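Local coordinates for protein 3-deoxy-d-manno-octulosonic-acid transferase (Acinetobacter baumannii, PDB 4BFC) that probably transfers Kdo (3-deoxy-D-manno-octulosonic acid) from CMP-Kdo to a lipid A precursor in lipopolysaccharide synthesis, its C-terminal domain binding the CMP-Kdo donor, at residues Leu122-Ala127 and Glu149-Leu153; Ser129-Val134 and Val155-Gly160. All coordinates share one frame; numbering follows the deposited sequence.

In the fold
Both contacts belong to the parallel sheet and flanking helices of the CMP-Kdo binding domain, a Rossmann-like fold. Contact 1 joins two helices, 122-128 and 148-152. Contact 2 joins the adjacent parallel strands 131-134 and 157-159. Along the chain their segments alternate: helix, strand, helix, strand. Strand 131-134, helix 148-152 and strand 157-159 thus form one beta-alpha-beta unit, and helix 122-128 leads into it. The contact centres lie about 10 Å apart and the two meet directly. Pro150 is the shared piece: its ring meets Tyr126 in contact 1, and its CB also touches Cys132 SG and Thr157 OG1 of contact 2. The helix pair is thereby packed onto the sheet.

Contact 1. Residues Leu122-Ala127 and Glu149-Leu153; sequences LWLWYA and EPMVL
Helix 122-127 and the helical turn 149-152 come closest at Tyr126 and Pro150, whose CA atoms are 5.9 Å apart. The pyrrolidine of Pro150 lies over one face of the Tyr126 ring. Its CD makes a CH-pi contact, 3.9 Å from the centroid of the Tyr126 ring, while Pro150 CB and CG reach the CE1 side. The two side chains run side by side and point the same way. Glu149 serves both aromatic residues. Its CG is anti to the carbonyl carbon (chi1 -56°) and the chain is extended beyond, which carries the carboxylate to the indole edge. Trp123 NE1 donates to Glu149 OE2 over 3.1 Å in a nearly straight bond (165°). The acceptor sits in the indole plane, but the N-H comes down on the carboxylate from above, the two planes being 86° apart. Glu149 OE1 takes a hydrogen bond from a water (2.7 Å), and that water accepts from Tyr126 OH. One carboxylate oxygen is thus bonded to the first helix directly, the other through a water. In this Rossmann-like domain the two helices pack together beside strand 131-134, where Tyr126 and Pro150 both touch Cys132 and Val134. Leu153, the first residue beyond the second helix, fills the angle between the aromatic side chains. Its CD1 is 3.5 Å from Tyr126 CB and also touches Trp123 CE3. Val152 CG1 meets Trp123 CH2 at 4.1 Å.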
ATOM      1  N   LEU A 122      15.133   4.998  -6.671  1.00 25.65           N
ATOM      2  CA  LEU A 122      15.824   4.063  -5.770  1.00 28.45           C
ATOM      3  C   LEU A 122      17.128   3.443  -6.333  1.00 27.37           C
ATOM      4  O   LEU A 122      18.156   3.339  -5.589  1.00 25.97           O
ATOM      5  CB  LEU A 122      14.818   2.997  -5.273  1.00 32.58           C
ATOM      6  CG  LEU A 122      15.284   2.215  -4.058  1.00 28.44           C
ATOM      7  CD1 LEU A 122      15.713   3.075  -2.863  1.00 30.51           C
ATOM      8  CD2 LEU A 122      14.272   1.128  -3.731  1.00 32.78           C
ATOM      9  N   TRP A 123      17.157   3.019  -7.622  1.00 24.85           N
ATOM     10  CA  TRP A 123      18.345   2.468  -8.261  1.00 28.49           C
ATOM     11  C   TRP A 123      19.504   3.444  -8.266  1.00 24.39           C
ATOM     12  O   TRP A 123      20.622   3.055  -8.054  1.00 22.84           O
ATOM     13  CB  TRP A 123      18.063   1.992  -9.689  1.00 32.03           C
ATOM     14  CG  TRP A 123      17.485   0.605  -9.668  1.00 36.34           C
ATOM     15  CD1 TRP A 123      16.298   0.202  -9.061  1.00 41.98           C
ATOM     16  CD2 TRP A 123      18.091  -0.641 -10.199  1.00 41.49           C
ATOM     17  NE1 TRP A 123      16.107  -1.153  -9.215  1.00 42.15           N
ATOM     18  CE2 TRP A 123      17.142  -1.720  -9.884  1.00 43.76           C
ATOM     19  CE3 TRP A 123      19.264  -0.954 -10.891  1.00 45.58           C
ATOM     20  CZ2 TRP A 123      17.381  -3.049 -10.252  1.00 45.95           C
ATOM     21  CZ3 TRP A 123      19.494  -2.300 -11.249  1.00 48.58           C
ATOM     22  CH2 TRP A 123      18.569  -3.317 -10.936  1.00 46.67           C
ATOM     23  N   LEU A 124      19.218   4.722  -8.509  1.00 24.90           N
ATOM     24  CA  LEU A 124      20.288   5.705  -8.480  1.00 22.68           C
ATOM     25  C   LEU A 124      20.992   5.706  -7.097  1.00 23.26           C
ATOM     26  O   LEU A 124      22.228   5.716  -7.059  1.00 22.75           O
ATOM     27  CB  LEU A 124      19.736   7.114  -8.795  1.00 25.00           C
ATOM     28  CG  LEU A 124      20.555   8.412  -8.704  1.00 25.03           C
ATOM     29  CD1 LEU A 124      21.778   8.212  -9.558  1.00 26.59           C
ATOM     30  CD2 LEU A 124      19.710   9.640  -9.151  1.00 23.44           C
ATOM     31  N   TRP A 125      20.191   5.763  -6.023  1.00 21.35           N
ATOM     32  CA  TRP A 125      20.740   5.849  -4.641  1.00 21.56           C
ATOM     33  C   TRP A 125      21.500   4.592  -4.312  1.00 20.87           C
ATOM     34  O   TRP A 125      22.606   4.671  -3.823  1.00 21.70           O
ATOM     35  CB  TRP A 125      19.673   6.150  -3.619  1.00 23.45           C
ATOM     36  CG  TRP A 125      18.821   7.320  -4.095  1.00 22.17           C
ATOM     37  CD1 TRP A 125      17.465   7.321  -4.299  1.00 24.64           C
ATOM     38  CD2 TRP A 125      19.298   8.608  -4.604  1.00 24.87           C
ATOM     39  NE1 TRP A 125      17.045   8.510  -4.852  1.00 24.16           N
ATOM     40  CE2 TRP A 125      18.102   9.330  -5.059  1.00 24.13           C
ATOM     41  CE3 TRP A 125      20.544   9.203  -4.741  1.00 23.40           C
ATOM     42  CZ2 TRP A 125      18.179  10.584  -5.597  1.00 24.20           C
ATOM     43  CZ3 TRP A 125      20.617  10.475  -5.343  1.00 22.15           C
ATOM     44  CH2 TRP A 125      19.450  11.162  -5.702  1.00 22.90           C
ATOM     45  N   TYR A 126      20.911   3.416  -4.554  1.00 21.02           N
ATOM     46  CA  TYR A 126      21.746   2.176  -4.347  1.00 22.27           C
ATOM     47  C   TYR A 126      23.078   2.212  -5.141  1.00 23.95           C
ATOM     48  O   TYR A 126      24.115   1.829  -4.647  1.00 22.91           O
ATOM     49  CB  TYR A 126      20.987   0.936  -4.856  1.00 22.62           C
ATOM     50  CG  TYR A 126      19.839   0.475  -4.020  1.00 21.54           C
ATOM     51  CD1 TYR A 126      19.984   0.407  -2.628  1.00 20.28           C
ATOM     52  CD2 TYR A 126      18.614   0.068  -4.598  1.00 20.79           C
ATOM     53  CE1 TYR A 126      18.966  -0.041  -1.821  1.00 22.41           C
ATOM     54  CE2 TYR A 126      17.581  -0.395  -3.778  1.00 19.30           C
ATOM     55  CZ  TYR A 126      17.766  -0.450  -2.411  1.00 22.55           C
ATOM     56  OH  TYR A 126      16.786  -0.914  -1.609  1.00 22.47           O
ATOM     57  N   ALA A 127      23.053   2.722  -6.374  1.00 22.48           N
ATOM     58  CA  ALA A 127      24.279   2.762  -7.184  1.00 23.77           C
ATOM     59  C   ALA A 127      25.337   3.739  -6.589  1.00 24.84           C
ATOM     60  O   ALA A 127      26.524   3.671  -6.921  1.00 29.04           O
ATOM     61  CB  ALA A 127      23.961   3.147  -8.623  1.00 22.69           C
ATOM     62  N   GLU A 149      17.544  -5.754  -5.542  1.00 26.70           N
ATOM     63  CA  GLU A 149      18.031  -4.572  -6.227  1.00 30.32           C
ATOM     64  C   GLU A 149      19.435  -4.128  -5.723  1.00 26.37           C
ATOM     65  O   GLU A 149      20.391  -4.097  -6.509  1.00 25.87           O
ATOM     66  CB  GLU A 149      16.971  -3.466  -6.152  1.00 30.38           C
ATOM     67  CG  GLU A 149      15.614  -3.900  -6.716  1.00 35.85           C
ATOM     68  CD  GLU A 149      14.514  -2.849  -6.621  1.00 39.62           C
ATOM     69  OE1 GLU A 149      14.320  -2.220  -5.554  1.00 35.30           O
ATOM     70  OE2 GLU A 149      13.821  -2.641  -7.645  1.00 45.47           O
ATOM     71  N   PRO A 150      19.608  -3.913  -4.386  1.00 24.67           N
ATOM     72  CA  PRO A 150      20.997  -3.627  -3.953  1.00 24.76           C
ATOM     73  C   PRO A 150      22.004  -4.737  -4.183  1.00 25.58           C
ATOM     74  O   PRO A 150      23.158  -4.441  -4.463  1.00 28.33           O
ATOM     75  CB  PRO A 150      20.851  -3.243  -2.444  1.00 22.87           C
ATOM     76  CG  PRO A 150      19.570  -3.883  -2.029  1.00 25.97           C
ATOM     77  CD  PRO A 150      18.675  -3.839  -3.253  1.00 23.65           C
ATOM     78  N   MET A 151      21.578  -6.001  -4.150  1.00 23.14           N
ATOM     79  CA  MET A 151      22.452  -7.158  -4.335  0.70 23.62           C
ATOM     80  C   MET A 151      23.048  -7.129  -5.740  1.00 23.83           C
ATOM     81  O   MET A 151      24.221  -7.384  -5.969  1.00 25.95           O
ATOM     82  CB  MET A 151      21.624  -8.448  -4.188  0.70 25.34           C
ATOM     83  CG  MET A 151      21.167  -8.838  -2.782  0.70 29.13           C
ATOM     84  SD  MET A 151      22.494  -9.425  -1.692  0.70 30.00           S
ATOM     85  CE  MET A 151      21.657  -9.586  -0.145  0.70 27.00           C
ATOM     86  N   VAL A 152      22.179  -6.824  -6.689  1.00 27.77           N
ATOM     87  CA  VAL A 152      22.559  -6.821  -8.107  1.00 28.33           C
ATOM     88  C   VAL A 152      23.544  -5.678  -8.352  1.00 30.82           C
ATOM     89  O   VAL A 152      24.442  -5.800  -9.165  1.00 28.60           O
ATOM     90  CB  VAL A 152      21.242  -6.654  -8.940  1.00 28.84           C
ATOM     91  CG1 VAL A 152      21.456  -6.111 -10.352  1.00 35.20           C
ATOM     92  CG2 VAL A 152      20.453  -7.963  -8.968  1.00 31.20           C
ATOM     93  N   LEU A 153      23.411  -4.594  -7.589  1.00 26.06           N
ATOM     94  CA  LEU A 153      24.330  -3.447  -7.723  1.00 26.92           C
ATOM     95  C   LEU A 153      25.550  -3.510  -6.827  1.00 28.34           C
ATOM     96  O   LEU A 153      26.314  -2.520  -6.686  1.00 28.74           O
ATOM     97  CB  LEU A 153      23.587  -2.115  -7.564  1.00 29.23           C
ATOM     98  CG  LEU A 153      22.494  -1.738  -8.560  1.00 31.36           C
ATOM     99  CD1 LEU A 153      21.622  -0.634  -7.954  1.00 31.24           C
ATOM    100  CD2 LEU A 153      23.066  -1.275  -9.905  1.00 36.67           C
TER
HETATM  101  O   HOH W   1      14.893  -2.474  -2.935  1.00 24.32           O

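Contact 2. Residues Ser129-Val134 and Val155-Gly160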
ATOM      1  N   SER A 129      25.722   3.948  -3.186  1.00 21.40           N
ATOM      2  CA  SER A 129      25.883   3.585  -1.785  1.00 21.01           C
ATOM      3  C   SER A 129      27.124   2.661  -1.580  1.00 18.93           C
ATOM      4  O   SER A 129      27.426   1.771  -2.437  1.00 21.05           O
ATOM      5  CB  SER A 129      24.642   2.782  -1.345  1.00 20.02           C
ATOM      6  OG  SER A 129      23.418   3.523  -1.552  1.00 21.49           O
ATOM      7  N   GLN A 130      27.761   2.827  -0.417  1.00 21.75           N
ATOM      8  CA  GLN A 130      28.789   1.892   0.075  0.70 19.53           C
ATOM      9  C   GLN A 130      28.162   0.717   0.817  1.00 20.10           C
ATOM     10  O   GLN A 130      28.646  -0.424   0.704  1.00 21.48           O
ATOM     11  CB  GLN A 130      29.860   2.564   0.945  0.70 20.33           C
ATOM     12  CG  GLN A 130      31.010   3.146   0.163  0.70 21.35           C
ATOM     13  CD  GLN A 130      30.568   4.241  -0.747  0.70 18.54           C
ATOM     14  OE1 GLN A 130      30.396   5.406  -0.307  0.70 21.11           O
ATOM     15  NE2 GLN A 130      30.373   3.915  -2.010  0.70 22.52           N
ATOM     16  N   VAL A 131      27.111   1.018   1.596  1.00 16.40           N
ATOM     17  CA  VAL A 131      26.353  -0.018   2.280  1.00 18.43           C
ATOM     18  C   VAL A 131      24.906   0.472   2.319  1.00 18.14           C
ATOM     19  O   VAL A 131      24.634   1.691   2.219  1.00 18.09           O
ATOM     20  CB  VAL A 131      26.805  -0.278   3.773  1.00 21.10           C
ATOM     21  CG1 VAL A 131      28.222  -0.880   3.871  1.00 26.00           C
ATOM     22  CG2 VAL A 131      26.697   0.981   4.640  1.00 23.57           C
ATOM     23  N   CYS A 132      24.013  -0.468   2.556  1.00 18.36           N
ATOM     24  CA  CYS A 132      22.628  -0.094   2.695  1.00 17.25           C
ATOM     25  C   CYS A 132      21.873  -0.934   3.720  1.00 20.92           C
ATOM     26  O   CYS A 132      22.356  -1.956   4.214  1.00 19.85           O
ATOM     27  CB  CYS A 132      21.923  -0.133   1.309  1.00 18.30           C
ATOM     28  SG  CYS A 132      21.427  -1.786   0.786  1.00 20.73           S
ATOM     29  N   PHE A 133      20.718  -0.417   4.097  1.00 17.50           N
ATOM     30  CA  PHE A 133      19.711  -1.115   4.865  1.00 17.36           C
ATOM     31  C   PHE A 133      18.358  -1.027   4.114  1.00 15.18           C
ATOM     32  O   PHE A 133      17.942   0.042   3.735  1.00 16.84           O
ATOM     33  CB  PHE A 133      19.556  -0.402   6.202  1.00 18.57           C
ATOM     34  CG  PHE A 133      18.330  -0.791   7.008  1.00 17.73           C
ATOM     35  CD1 PHE A 133      18.216  -1.988   7.740  1.00 17.12           C
ATOM     36  CD2 PHE A 133      17.168   0.012   6.909  1.00 18.70           C
ATOM     37  CE1 PHE A 133      17.036  -2.287   8.446  1.00 17.54           C
ATOM     38  CE2 PHE A 133      15.975  -0.285   7.600  1.00 20.27           C
ATOM     39  CZ  PHE A 133      15.917  -1.453   8.421  1.00 19.86           C
ATOM     40  N   VAL A 134      17.718  -2.177   3.947  1.00 15.12           N
ATOM     41  CA  VAL A 134      16.399  -2.267   3.274  1.00 16.44           C
ATOM     42  C   VAL A 134      15.319  -2.368   4.334  1.00 17.69           C
ATOM     43  O   VAL A 134      15.247  -3.337   5.111  1.00 16.70           O
ATOM     44  CB  VAL A 134      16.321  -3.438   2.259  1.00 18.42           C
ATOM     45  CG1 VAL A 134      14.880  -3.456   1.638  1.00 17.41           C
ATOM     46  CG2 VAL A 134      17.386  -3.226   1.161  1.00 18.79           C
ATOM     47  N   VAL A 155      25.972  -3.829  -3.584  1.00 22.60           N
ATOM     48  CA  VAL A 155      25.934  -3.106  -2.332  1.00 23.17           C
ATOM     49  C   VAL A 155      25.760  -4.076  -1.172  1.00 22.56           C
ATOM     50  O   VAL A 155      24.777  -4.799  -1.143  1.00 22.76           O
ATOM     51  CB  VAL A 155      24.766  -2.111  -2.247  1.00 23.48           C
ATOM     52  CG1 VAL A 155      24.857  -1.332  -0.943  1.00 22.29           C
ATOM     53  CG2 VAL A 155      24.792  -1.175  -3.436  1.00 24.60           C
ATOM     54  N   PRO A 156      26.697  -4.081  -0.206  1.00 20.63           N
ATOM     55  CA  PRO A 156      26.437  -4.839   1.031  1.00 22.13           C
ATOM     56  C   PRO A 156      25.116  -4.437   1.709  1.00 21.21           C
ATOM     57  O   PRO A 156      24.833  -3.245   1.863  1.00 21.00           O
ATOM     58  CB  PRO A 156      27.628  -4.524   1.912  1.00 24.04           C
ATOM     59  CG  PRO A 156      28.672  -3.991   0.996  1.00 23.30           C
ATOM     60  CD  PRO A 156      27.986  -3.364  -0.158  1.00 23.37           C
ATOM     61  N   THR A 157      24.273  -5.429   2.043  1.00 20.49           N
ATOM     62  CA  THR A 157      22.851  -5.170   2.417  1.00 22.32           C
ATOM     63  C   THR A 157      22.493  -5.695   3.808  1.00 22.02           C
ATOM     64  O   THR A 157      22.802  -6.850   4.161  1.00 24.35           O
ATOM     65  CB  THR A 157      21.890  -5.757   1.359  1.00 22.39           C
ATOM     66  OG1 THR A 157      22.198  -5.144   0.097  1.00 22.40           O
ATOM     67  CG2 THR A 157      20.346  -5.488   1.704  1.00 20.43           C
ATOM     68  N   VAL A 158      21.901  -4.840   4.616  1.00 19.75           N
ATOM     69  CA  VAL A 158      21.378  -5.215   5.930  1.00 21.88           C
ATOM     70  C   VAL A 158      19.863  -5.170   5.921  1.00 22.82           C
ATOM     71  O   VAL A 158      19.290  -4.257   5.320  1.00 21.03           O
ATOM     72  CB  VAL A 158      21.919  -4.250   7.019  1.00 19.27           C
ATOM     73  CG1 VAL A 158      21.455  -4.629   8.423  1.00 20.64           C
ATOM     74  CG2 VAL A 158      23.459  -4.054   6.926  1.00 23.15           C
ATOM     75  N   VAL A 159      19.210  -6.157   6.526  1.00 20.39           N
ATOM     76  CA  VAL A 159      17.781  -6.098   6.822  1.00 23.29           C
ATOM     77  C   VAL A 159      17.522  -6.350   8.290  1.00 21.40           C
ATOM     78  O   VAL A 159      18.363  -6.953   8.974  1.00 22.34           O
ATOM     79  CB  VAL A 159      16.920  -7.057   5.916  1.00 27.24           C
ATOM     80  CG1 VAL A 159      17.074  -6.670   4.450  1.00 31.68           C
ATOM     81  CG2 VAL A 159      17.279  -8.519   6.165  1.00 26.52           C
ATOM     82  N   GLY A 160      16.396  -5.847   8.806  1.00 20.73           N
ATOM     83  CA  GLY A 160      15.885  -6.183  10.104  1.00 22.11           C
ATOM     84  C   GLY A 160      15.307  -7.594  10.102  1.00 19.36           C
ATOM     85  O   GLY A 160      15.266  -8.246   9.069  1.00 23.75           O
TER
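Cys132 and Thr157 pair side by side in two parallel strands, 131-134 and 157-159. Three backbone hydrogen bonds join the segments. Cys132 N donates to Pro156 O (3.0 Å), Val158 N to Cys132 O, and Val134 N to Val158 O (2.9 Å). Val158 thus uses both its N-H and its C=O, bonding to the residues before and after Phe133. This is the standard parallel ladder, here joining two strands of a beta-alpha-beta unit. The side chain of Cys132 shows how one face is filled. Its CB lies 3.9 Å from Val155 CG1. SG sits between the backbone N and the carbonyl carbon (chi1 81°), which turns it across to the second strand. There SG touches Thr157 OG1 at 3.5 Å, and also meets Val155 CG1, Pro156 O and Thr157 CG2, all farther off. Thr157 OG1 itself donates to Val155 O (2.9 Å), a bond that fixes the rotation of the threonine. The other branch, Thr157 CG2, packs on Val134 CG2. Phe133 and Val158 point to the other face, and Phe133 CE1 reaches Gly160 N at 3.6 Å. Pro150 of helix 148-152 covers the Cys132 and Thr157 face. Trp192 and Ile191 of helix 185-197 lie against Phe133 and Val158 respectively, and Trp192 NE1 also bonds to Cys132 O. Strands 43-50 and 180-181 continue the sheet on either side.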